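Local coordinates for Abbfa_003403 (Acinetobacter baumannii, PDB 4ZXH), which is a four-domain nonribosomal peptide synthetase whose domains probably activate an amino acid, condense it with an acyl or peptidyl partner and release the product, at residues A[536-541]-A[545-550]; A[550-555]-A[621-626]; A[983-988]-A[1012-1017]. One frame throughout, in Å; residues are numbered along the deposited sequence.

Contact 1: A[536-541]-A[545-550]; sequences LMLDRT and PAAILG
Leu-536 and Leu-538, whose side chains both rest on Ala-547, share a polar partner: the hydroxyl of Tyr-669 hydrogen-bonds to Leu-536 O and to Leu-538 N, holding the backbone on both sides of Met-537. The contact itself is apolar. Ala-547 turns its single methyl to both leucines, with CB 3.6 Å from Leu-538 CD1 and 4.0 Å from Leu-536 CD1. The leucines are two apart in an extended chain and so reach the helix on the same side, yet by different torsions. Leu-536 has CG anti to its own N (chi1 -175°), whereas in Leu-538 CG lies anti to the carbonyl carbon (chi1 -62°). The second branch of Leu-536 continues along the helix, where CD2 meets Ile-548 CD1 at 4.1 Å, the two side chains crossing at about a right angle.

Near the connection the chain turns tightly. Arg-540 centres an inverse gamma turn, closed by a weak bond from Thr-541 N to Asp-539 O. Thr-541 then caps the helix entry, its OG1 bonded to Leu-543 N. Thr-541 O lies 3.8 Å from Pro-545 CD; the proline has no N-H to donate.

This is the first half of a beta-alpha-beta unit, strand 533-537, helix 543-553 and strand 557-560, within the adenylation domain. Across the contact the leucines meet the helix through methyl groups, so the packing there is apolar and depends on fit, not on bond direction, while polar groups of 536-541 find partners outside the helix, such as Tyr-669, Gln-585 and Cys-691.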
loop_
_atom_site.group_PDB
_atom_site.type_symbol
_atom_site.label_atom_id
_atom_site.label_comp_id
_atom_site.label_asym_id
_atom_site.label_seq_id
_atom_site.Cartn_x
_atom_site.Cartn_y
_atom_site.Cartn_z
ATOM N N LEU A 536 15.240 -42.945 -19.510
ATOM C CA LEU A 536 13.940 -43.522 -19.208
ATOM C C LEU A 536 12.825 -42.708 -19.845
ATOM O O LEU A 536 12.532 -41.593 -19.401
ATOM C CB LEU A 536 13.737 -43.604 -17.705
ATOM C CG LEU A 536 12.459 -44.307 -17.270
ATOM C CD1 LEU A 536 12.382 -45.695 -17.890
ATOM C CD2 LEU A 536 12.442 -44.377 -15.742
ATOM N N MET A 537 12.210 -43.268 -20.885
ATOM C CA MET A 537 11.165 -42.577 -21.634
ATOM C C MET A 537 9.877 -43.401 -21.625
ATOM O O MET A 537 9.621 -44.161 -22.565
ATOM C CB MET A 537 11.629 -42.313 -23.072
ATOM C CG MET A 537 10.801 -41.296 -23.832
ATOM S SD MET A 537 11.261 -41.112 -25.575
ATOM C CE MET A 537 12.836 -40.286 -25.455
ATOM N N LEU A 538 9.071 -43.243 -20.568
ATOM C CA LEU A 538 7.849 -44.041 -20.382
ATOM C C LEU A 538 6.557 -43.229 -20.277
ATOM O O LEU A 538 6.590 -42.038 -19.977
ATOM C CB LEU A 538 7.974 -44.901 -19.122
ATOM C CG LEU A 538 9.087 -45.948 -19.080
ATOM C CD1 LEU A 538 8.909 -46.872 -17.878
ATOM C CD2 LEU A 538 9.147 -46.742 -20.381
ATOM N N ASP A 539 5.425 -43.890 -20.524
ATOM C CA ASP A 539 4.101 -43.355 -20.184
ATOM C C ASP A 539 3.764 -43.732 -18.754
ATOM O O ASP A 539 4.340 -44.670 -18.206
ATOM C CB ASP A 539 3.016 -43.886 -21.119
ATOM C CG ASP A 539 2.869 -43.059 -22.382
ATOM O OD1 ASP A 539 3.148 -41.842 -22.329
ATOM O OD2 ASP A 539 2.475 -43.627 -23.431
ATOM N N ARG A 540 2.824 -43.018 -18.145
ATOM C CA ARG A 540 2.518 -43.267 -16.743
ATOM C C ARG A 540 1.717 -44.547 -16.555
ATOM O O ARG A 540 0.495 -44.524 -16.447
ATOM C CB ARG A 540 1.780 -42.071 -16.140
ATOM C CG ARG A 540 2.616 -40.812 -16.185
ATOM C CD ARG A 540 1.976 -39.683 -15.441
ATOM N NE ARG A 540 1.867 -39.956 -14.014
ATOM C CZ ARG A 540 2.879 -39.914 -13.151
ATOM N NH1 ARG A 540 4.108 -39.616 -13.556
ATOM N NH2 ARG A 540 2.654 -40.175 -11.870
ATOM N N THR A 541 2.420 -45.668 -16.516
ATOM C CA THR A 541 1.785 -46.962 -16.301
ATOM C C THR A 541 2.252 -47.507 -14.979
ATOM O O THR A 541 2.957 -46.822 -14.244
ATOM C CB THR A 541 2.131 -47.971 -17.396
ATOM O OG1 THR A 541 3.558 -48.150 -17.434
ATOM C CG2 THR A 541 1.647 -47.473 -18.733
ATOM N N PRO A 545 7.010 -47.337 -11.720
ATOM C CA PRO A 545 7.782 -47.628 -10.501
ATOM C C PRO A 545 8.706 -48.816 -10.672
ATOM O O PRO A 545 9.828 -48.801 -10.157
ATOM C CB PRO A 545 6.699 -47.932 -9.458
ATOM C CG PRO A 545 5.501 -47.142 -9.936
ATOM C CD PRO A 545 5.562 -47.241 -11.443
ATOM N N ALA A 546 8.248 -49.830 -11.403
ATOM C CA ALA A 546 9.065 -51.024 -11.630
ATOM C C ALA A 546 10.329 -50.712 -12.458
ATOM O O ALA A 546 11.395 -51.277 -12.216
ATOM C CB ALA A 546 8.239 -52.098 -12.304
ATOM N N ALA A 547 10.220 -49.799 -13.417
ATOM C CA ALA A 547 11.374 -49.426 -14.230
ATOM C C ALA A 547 12.455 -48.772 -13.374
ATOM O O ALA A 547 13.636 -49.095 -13.507
ATOM C CB ALA A 547 10.955 -48.497 -15.365
ATOM N N ILE A 548 12.051 -47.849 -12.502
ATOM C CA ILE A 548 12.995 -47.198 -11.601
ATOM C C ILE A 548 13.782 -48.249 -10.826
ATOM O O ILE A 548 15.014 -48.251 -10.825
ATOM C CB ILE A 548 12.301 -46.278 -10.573
ATOM C CG1 ILE A 548 11.338 -45.285 -11.243
ATOM C CG2 ILE A 548 13.336 -45.594 -9.703
ATOM C CD1 ILE A 548 11.930 -43.997 -11.687
ATOM N N LEU A 549 13.063 -49.152 -10.170
ATOM C CA LEU A 549 13.721 -50.093 -9.274
ATOM C C LEU A 549 14.522 -51.121 -10.045
ATOM O O LEU A 549 15.540 -51.598 -9.558
ATOM C CB LEU A 549 12.698 -50.773 -8.369
ATOM C CG LEU A 549 12.033 -49.842 -7.345
ATOM C CD1 LEU A 549 10.871 -50.506 -6.642
ATOM C CD2 LEU A 549 13.063 -49.390 -6.330
ATOM N N GLY A 550 14.071 -51.450 -11.254
ATOM C CA GLY A 550 14.770 -52.414 -12.093
ATOM C C GLY A 550 16.115 -51.849 -12.492
ATOM O O GLY A 550 17.145 -52.519 -12.366
#

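Contact 2: A[550-555]-A[621-626]; sequences GIWAAG and IAYVMY
The indole of Trp-552 and the phenol ring of Tyr-623 approach edge to edge, CZ2 of the tryptophan lying 4.5 Å from CD2 of the tyrosine, near the planes of both rings. A second edge position of the indole is taken by the carbonyl of Ala-622, in the ring plane. On one face of Tyr-623 sits the Met-625 methyl, CE 3.6 Å above the plane and displaced toward the rim, while Met-625 N lies at the edge. Two further rings adjoin the indole: His-641 meets it edge-to-face, and Phe-618 has its plane steeply inclined to it.

The polar bond runs from Trp-552 NE1 to Ala-622 O, 2.8 Å long, with an N-H...O angle of 156°. The donor approaches well to the side of the C=O direction (117° at the oxygen) and is tilted out of the carbonyl plane. Trp-552 has CG anti to its carbonyl carbon (chi1 -77°), which swings the indole from the helix flank to the strand and brings CZ2 to 3.9 Å from Ala-622 CB.

Ala-622 and Tyr-623 both face Ile-639, forming a classic beta bulge in the antiparallel pair of strands 621-627 and 635-640. In adenylating enzymes of this superfamily such a strand pair flanks the glycine- and serine-rich phosphate-binding loop, and the sequence following Tyr-626 is consistent with it.

At the other side of the contact, helix 543-553 ends in a Schellman motif. Gly-555, the C-prime residue with positive phi, donates its N-H to Trp-552 O, N to O 2.8 Å, and Ala-556 N reaches Ile-551 O. Ile-644 of helix 641-655 packs against Trp-552, Ala-622 and Tyr-623 together.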
loop_
_atom_site.group_PDB
_atom_site.type_symbol
_atom_site.label_atom_id
_atom_site.label_comp_id
_atom_site.label_asym_id
_atom_site.label_seq_id
_atom_site.Cartn_x
_atom_site.Cartn_y
_atom_site.Cartn_z
ATOM N N GLY A 550 14.071 -51.450 -11.254
ATOM C CA GLY A 550 14.770 -52.414 -12.093
ATOM C C GLY A 550 16.115 -51.849 -12.492
ATOM O O GLY A 550 17.145 -52.519 -12.366
ATOM N N ILE A 551 16.103 -50.599 -12.952
ATOM C CA ILE A 551 17.325 -49.898 -13.328
ATOM C C ILE A 551 18.288 -49.817 -12.147
ATOM O O ILE A 551 19.488 -50.035 -12.289
ATOM C CB ILE A 551 17.015 -48.493 -13.832
ATOM C CG1 ILE A 551 16.283 -48.559 -15.167
ATOM C CG2 ILE A 551 18.295 -47.701 -14.002
ATOM C CD1 ILE A 551 15.555 -47.274 -15.491
ATOM N N TRP A 552 17.754 -49.512 -10.974
ATOM C CA TRP A 552 18.574 -49.469 -9.782
ATOM C C TRP A 552 19.163 -50.829 -9.453
ATOM O O TRP A 552 20.310 -50.926 -9.035
ATOM C CB TRP A 552 17.767 -48.958 -8.595
ATOM C CG TRP A 552 17.568 -47.484 -8.626
ATOM C CD1 TRP A 552 18.167 -46.587 -9.471
ATOM C CD2 TRP A 552 16.707 -46.722 -7.780
ATOM N NE1 TRP A 552 17.723 -45.318 -9.199
ATOM C CE2 TRP A 552 16.831 -45.378 -8.166
ATOM C CE3 TRP A 552 15.842 -47.052 -6.739
ATOM C CZ2 TRP A 552 16.126 -44.371 -7.542
ATOM C CZ3 TRP A 552 15.139 -46.049 -6.132
ATOM C CH2 TRP A 552 15.279 -44.728 -6.538
ATOM N N ALA A 553 18.380 -51.883 -9.646
ATOM C CA ALA A 553 18.816 -53.211 -9.244
ATOM C C ALA A 553 19.935 -53.723 -10.150
ATOM O O ALA A 553 20.699 -54.611 -9.767
ATOM C CB ALA A 553 17.654 -54.168 -9.242
ATOM N N ALA A 554 20.035 -53.141 -11.342
ATOM C CA ALA A 554 21.112 -53.473 -12.267
ATOM C C ALA A 554 22.309 -52.581 -11.987
ATOM O O ALA A 554 23.296 -52.592 -12.724
ATOM C CB ALA A 554 20.654 -53.323 -13.712
ATOM N N GLY A 555 22.203 -51.801 -10.915
ATOM C CA GLY A 555 23.271 -50.923 -10.474
ATOM C C GLY A 555 23.386 -49.627 -11.257
ATOM O O GLY A 555 24.366 -48.897 -11.085
ATOM N N ILE A 621 25.156 -44.022 -7.720
ATOM C CA ILE A 621 24.318 -42.945 -8.238
ATOM C C ILE A 621 22.906 -43.446 -8.565
ATOM O O ILE A 621 22.739 -44.463 -9.248
ATOM C CB ILE A 621 24.944 -42.310 -9.506
ATOM C CG1 ILE A 621 26.388 -41.897 -9.245
ATOM C CG2 ILE A 621 24.167 -41.100 -9.951
ATOM C CD1 ILE A 621 26.518 -40.809 -8.216
ATOM N N ALA A 622 21.890 -42.731 -8.086
ATOM C CA ALA A 622 20.519 -43.167 -8.327
ATOM C C ALA A 622 19.896 -42.541 -9.580
ATOM O O ALA A 622 19.207 -43.220 -10.336
ATOM C CB ALA A 622 19.668 -42.868 -7.134
ATOM N N TYR A 623 20.119 -41.253 -9.796
ATOM C CA TYR A 623 19.630 -40.642 -11.013
ATOM C C TYR A 623 20.338 -39.345 -11.330
ATOM O O TYR A 623 21.045 -38.789 -10.495
ATOM C CB TYR A 623 18.118 -40.402 -10.928
ATOM C CG TYR A 623 17.648 -39.565 -9.754
ATOM C CD1 TYR A 623 17.835 -38.180 -9.734
ATOM C CD2 TYR A 623 16.964 -40.144 -8.690
ATOM C CE1 TYR A 623 17.382 -37.408 -8.678
ATOM C CE2 TYR A 623 16.511 -39.366 -7.620
ATOM C CZ TYR A 623 16.727 -38.009 -7.627
ATOM O OH TYR A 623 16.280 -37.237 -6.591
ATOM N N VAL A 624 20.145 -38.881 -12.554
ATOM C CA VAL A 624 20.622 -37.579 -12.984
ATOM C C VAL A 624 19.403 -36.805 -13.426
ATOM O O VAL A 624 18.852 -37.067 -14.488
ATOM C CB VAL A 624 21.629 -37.675 -14.141
ATOM C CG1 VAL A 624 22.204 -36.312 -14.448
ATOM C CG2 VAL A 624 22.732 -38.656 -13.796
ATOM N N MET A 625 18.961 -35.882 -12.586
ATOM C CA MET A 625 17.724 -35.151 -12.814
ATOM C C MET A 625 18.094 -33.822 -13.429
ATOM O O MET A 625 18.827 -33.035 -12.827
ATOM C CB MET A 625 16.960 -34.955 -11.491
ATOM C CG MET A 625 15.572 -34.346 -11.623
ATOM S SD MET A 625 14.338 -35.515 -12.231
ATOM C CE MET A 625 14.621 -36.933 -11.152
ATOM N N TYR A 626 17.620 -33.576 -14.639
ATOM C CA TYR A 626 17.972 -32.339 -15.313
ATOM C C TYR A 626 17.085 -31.178 -14.871
ATOM O O TYR A 626 15.915 -31.362 -14.555
ATOM C CB TYR A 626 17.938 -32.555 -16.827
ATOM C CG TYR A 626 19.247 -33.149 -17.225
ATOM C CD1 TYR A 626 19.494 -34.502 -17.050
ATOM C CD2 TYR A 626 20.280 -32.344 -17.673
ATOM C CE1 TYR A 626 20.725 -35.039 -17.360
ATOM C CE2 TYR A 626 21.507 -32.874 -17.992
ATOM C CZ TYR A 626 21.728 -34.219 -17.827
ATOM O OH TYR A 626 22.954 -34.745 -18.142
#

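Contact 3: A[983-988]-A[1012-1017]; sequences CTTFEQ and VKLVNH
Two long helices of the carrier domain, 977-990 and 1008-1022, meet here in the helical bundle of a peptidyl carrier protein. Their short segments run roughly antiparallel, at 147°, with axes 11.0 Å apart. Thr-985 points at the partner helix and splits its roles: OG1 turns back to bond Glu-981 O, one turn earlier, while CG2, anti to the backbone N, is the branch that touches. Thr-985 CG2 lies 3.3 Å from Leu-1014 CD1 and 3.5 Å from His-1017 ND1; the Thr-985 and His-1017 side chains approach each other from opposite directions. The other branch of Leu-1014, CD2, is 3.8 Å from Phe-986 CE1. Away from this interface the Asn-1016 amide folds back on its own helix, and Val-1012 O accepts both Asn-1016 ND2, at 2.8 Å, and Asn-1016 N, from opposite faces of the carbonyl plane.

Leu-1014 also packs on Leu-1031 of helix 1028-1033, and Phe-986 meets Phe-1001 edge-to-face. Outward, Val-1012 touches Trp-27 and Tyr-28 of helix 21-32 in the condensation domain, whereas Thr-984 reaches Met-1081 of helix 1081-1086 on the thioesterase side.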
loop_
_atom_site.group_PDB
_atom_site.type_symbol
_atom_site.label_atom_id
_atom_site.label_comp_id
_atom_site.label_asym_id
_atom_site.label_seq_id
_atom_site.Cartn_x
_atom_site.Cartn_y
_atom_site.Cartn_z
ATOM N N CYS A 983 -13.966 20.220 -11.033
ATOM C CA CYS A 983 -12.907 20.682 -11.919
ATOM C C CYS A 983 -12.653 22.153 -11.706
ATOM O O CYS A 983 -11.519 22.554 -11.454
ATOM C CB CYS A 983 -13.236 20.427 -13.387
ATOM S SG CYS A 983 -12.898 18.760 -13.917
ATOM N N THR A 984 -13.706 22.957 -11.796
ATOM C CA THR A 984 -13.578 24.377 -11.491
ATOM C C THR A 984 -12.931 24.620 -10.118
ATOM O O THR A 984 -12.117 25.519 -9.960
ATOM C CB THR A 984 -14.927 25.054 -11.545
ATOM O OG1 THR A 984 -15.383 25.009 -12.892
ATOM C CG2 THR A 984 -14.796 26.482 -11.168
ATOM N N THR A 985 -13.253 23.792 -9.134
ATOM C CA THR A 985 -12.674 24.006 -7.817
ATOM C C THR A 985 -11.191 23.625 -7.804
ATOM O O THR A 985 -10.357 24.392 -7.311
ATOM C CB THR A 985 -13.428 23.248 -6.735
ATOM O OG1 THR A 985 -14.774 23.734 -6.682
ATOM C CG2 THR A 985 -12.834 23.554 -5.438
ATOM N N PHE A 986 -10.848 22.476 -8.372
ATOM C CA PHE A 986 -9.432 22.135 -8.540
ATOM C C PHE A 986 -8.656 23.227 -9.265
ATOM O O PHE A 986 -7.565 23.596 -8.806
ATOM C CB PHE A 986 -9.254 20.840 -9.307
ATOM C CG PHE A 986 -9.360 19.611 -8.462
ATOM C CD1 PHE A 986 -10.295 19.543 -7.425
ATOM C CD2 PHE A 986 -8.554 18.502 -8.733
ATOM C CE1 PHE A 986 -10.418 18.385 -6.651
ATOM C CE2 PHE A 986 -8.666 17.349 -7.971
ATOM C CZ PHE A 986 -9.605 17.278 -6.932
ATOM N N GLU A 987 -9.203 23.737 -10.375
ATOM C CA GLU A 987 -8.506 24.724 -11.222
ATOM C C GLU A 987 -8.187 25.969 -10.421
ATOM O O GLU A 987 -7.054 26.495 -10.411
ATOM C CB GLU A 987 -9.353 25.130 -12.432
ATOM C CG GLU A 987 -9.318 24.121 -13.586
ATOM C CD GLU A 987 -10.304 24.462 -14.715
ATOM O OE1 GLU A 987 -10.984 25.525 -14.681
ATOM O OE2 GLU A 987 -10.391 23.642 -15.655
ATOM N N GLN A 988 -9.220 26.406 -9.703
ATOM C CA GLN A 988 -9.234 27.721 -9.081
ATOM C C GLN A 988 -8.255 27.726 -7.861
ATOM O O GLN A 988 -7.440 28.640 -7.672
ATOM C CB GLN A 988 -10.600 28.110 -8.582
ATOM C CG GLN A 988 -11.368 28.776 -9.518
ATOM C CD GLN A 988 -11.826 30.119 -9.054
ATOM O OE1 GLN A 988 -11.893 30.493 -7.852
ATOM N NE2 GLN A 988 -12.340 30.798 -9.993
ATOM N N VAL A 1012 -6.985 21.099 3.021
ATOM C CA VAL A 1012 -7.904 21.553 4.058
ATOM C C VAL A 1012 -8.806 22.653 3.511
ATOM O O VAL A 1012 -10.004 22.653 3.755
ATOM C CB VAL A 1012 -7.170 22.063 5.305
ATOM C CG1 VAL A 1012 -8.114 22.864 6.155
ATOM C CG2 VAL A 1012 -6.580 20.896 6.105
ATOM N N LYS A 1013 -8.227 23.570 2.741
ATOM C CA LYS A 1013 -9.000 24.646 2.143
ATOM C C LYS A 1013 -10.008 24.084 1.161
ATOM O O LYS A 1013 -11.174 24.465 1.171
ATOM C CB LYS A 1013 -8.086 25.657 1.445
ATOM C CG LYS A 1013 -7.168 26.432 2.409
ATOM C CD LYS A 1013 -6.349 27.488 1.661
ATOM C CE LYS A 1013 -5.144 27.993 2.468
ATOM N NZ LYS A 1013 -5.506 28.834 3.633
ATOM N N LEU A 1014 -9.552 23.170 0.310
ATOM C CA LEU A 1014 -10.414 22.548 -0.682
ATOM C C LEU A 1014 -11.650 21.901 -0.052
ATOM O O LEU A 1014 -12.783 22.170 -0.445
ATOM C CB LEU A 1014 -9.629 21.512 -1.473
ATOM C CG LEU A 1014 -10.465 20.645 -2.422
ATOM C CD1 LEU A 1014 -11.233 21.525 -3.340
ATOM C CD2 LEU A 1014 -9.594 19.752 -3.255
ATOM N N VAL A 1015 -11.422 21.045 0.932
ATOM C CA VAL A 1015 -12.502 20.309 1.552
ATOM C C VAL A 1015 -13.502 21.233 2.219
ATOM O O VAL A 1015 -14.711 21.001 2.161
ATOM C CB VAL A 1015 -11.964 19.314 2.571
ATOM C CG1 VAL A 1015 -13.063 18.890 3.531
ATOM C CG2 VAL A 1015 -11.379 18.094 1.841
ATOM N N ASN A 1016 -13.014 22.302 2.826
ATOM C CA ASN A 1016 -13.921 23.211 3.513
ATOM C C ASN A 1016 -14.792 23.978 2.521
ATOM O O ASN A 1016 -15.940 24.313 2.816
ATOM C CB ASN A 1016 -13.138 24.153 4.427
ATOM C CG ASN A 1016 -12.842 23.523 5.786
ATOM O OD1 ASN A 1016 -13.700 23.518 6.671
ATOM N ND2 ASN A 1016 -11.642 22.962 5.944
ATOM N N HIS A 1017 -14.256 24.217 1.332
ATOM C CA HIS A 1017 -15.038 24.799 0.251
ATOM C C HIS A 1017 -16.075 23.801 -0.275
ATOM O O HIS A 1017 -17.245 24.143 -0.428
ATOM C CB HIS A 1017 -14.131 25.255 -0.885
ATOM C CG HIS A 1017 -14.879 25.847 -2.032
ATOM N ND1 HIS A 1017 -15.054 25.183 -3.229
ATOM C CD2 HIS A 1017 -15.524 27.030 -2.156
ATOM C CE1 HIS A 1017 -15.764 25.939 -4.049
ATOM N NE2 HIS A 1017 -16.063 27.061 -3.419
#

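In the fold
Along the chain the three contacts follow in series; none nests in or crosses another. Contact 1 closes a very short connection, from strand 533-537 into helix 543-553. Contact 2 opens at the last residue of contact 1, Gly-550, and spans 65 residues before strand 621-627 returns to the same helix. The two contacts use the earlier and later turns of one helix, which packs against a parallel and an antiparallel sheet of the adenylation domain; their centres are 11 Å apart, and Leu-536 CD2 lies 4.3 Å from Ile-551 CD1. Contact 3 closes a 23-residue loop in the carrier domain, beyond the chain's centre, its own centre about 74 Å from that of contact 1.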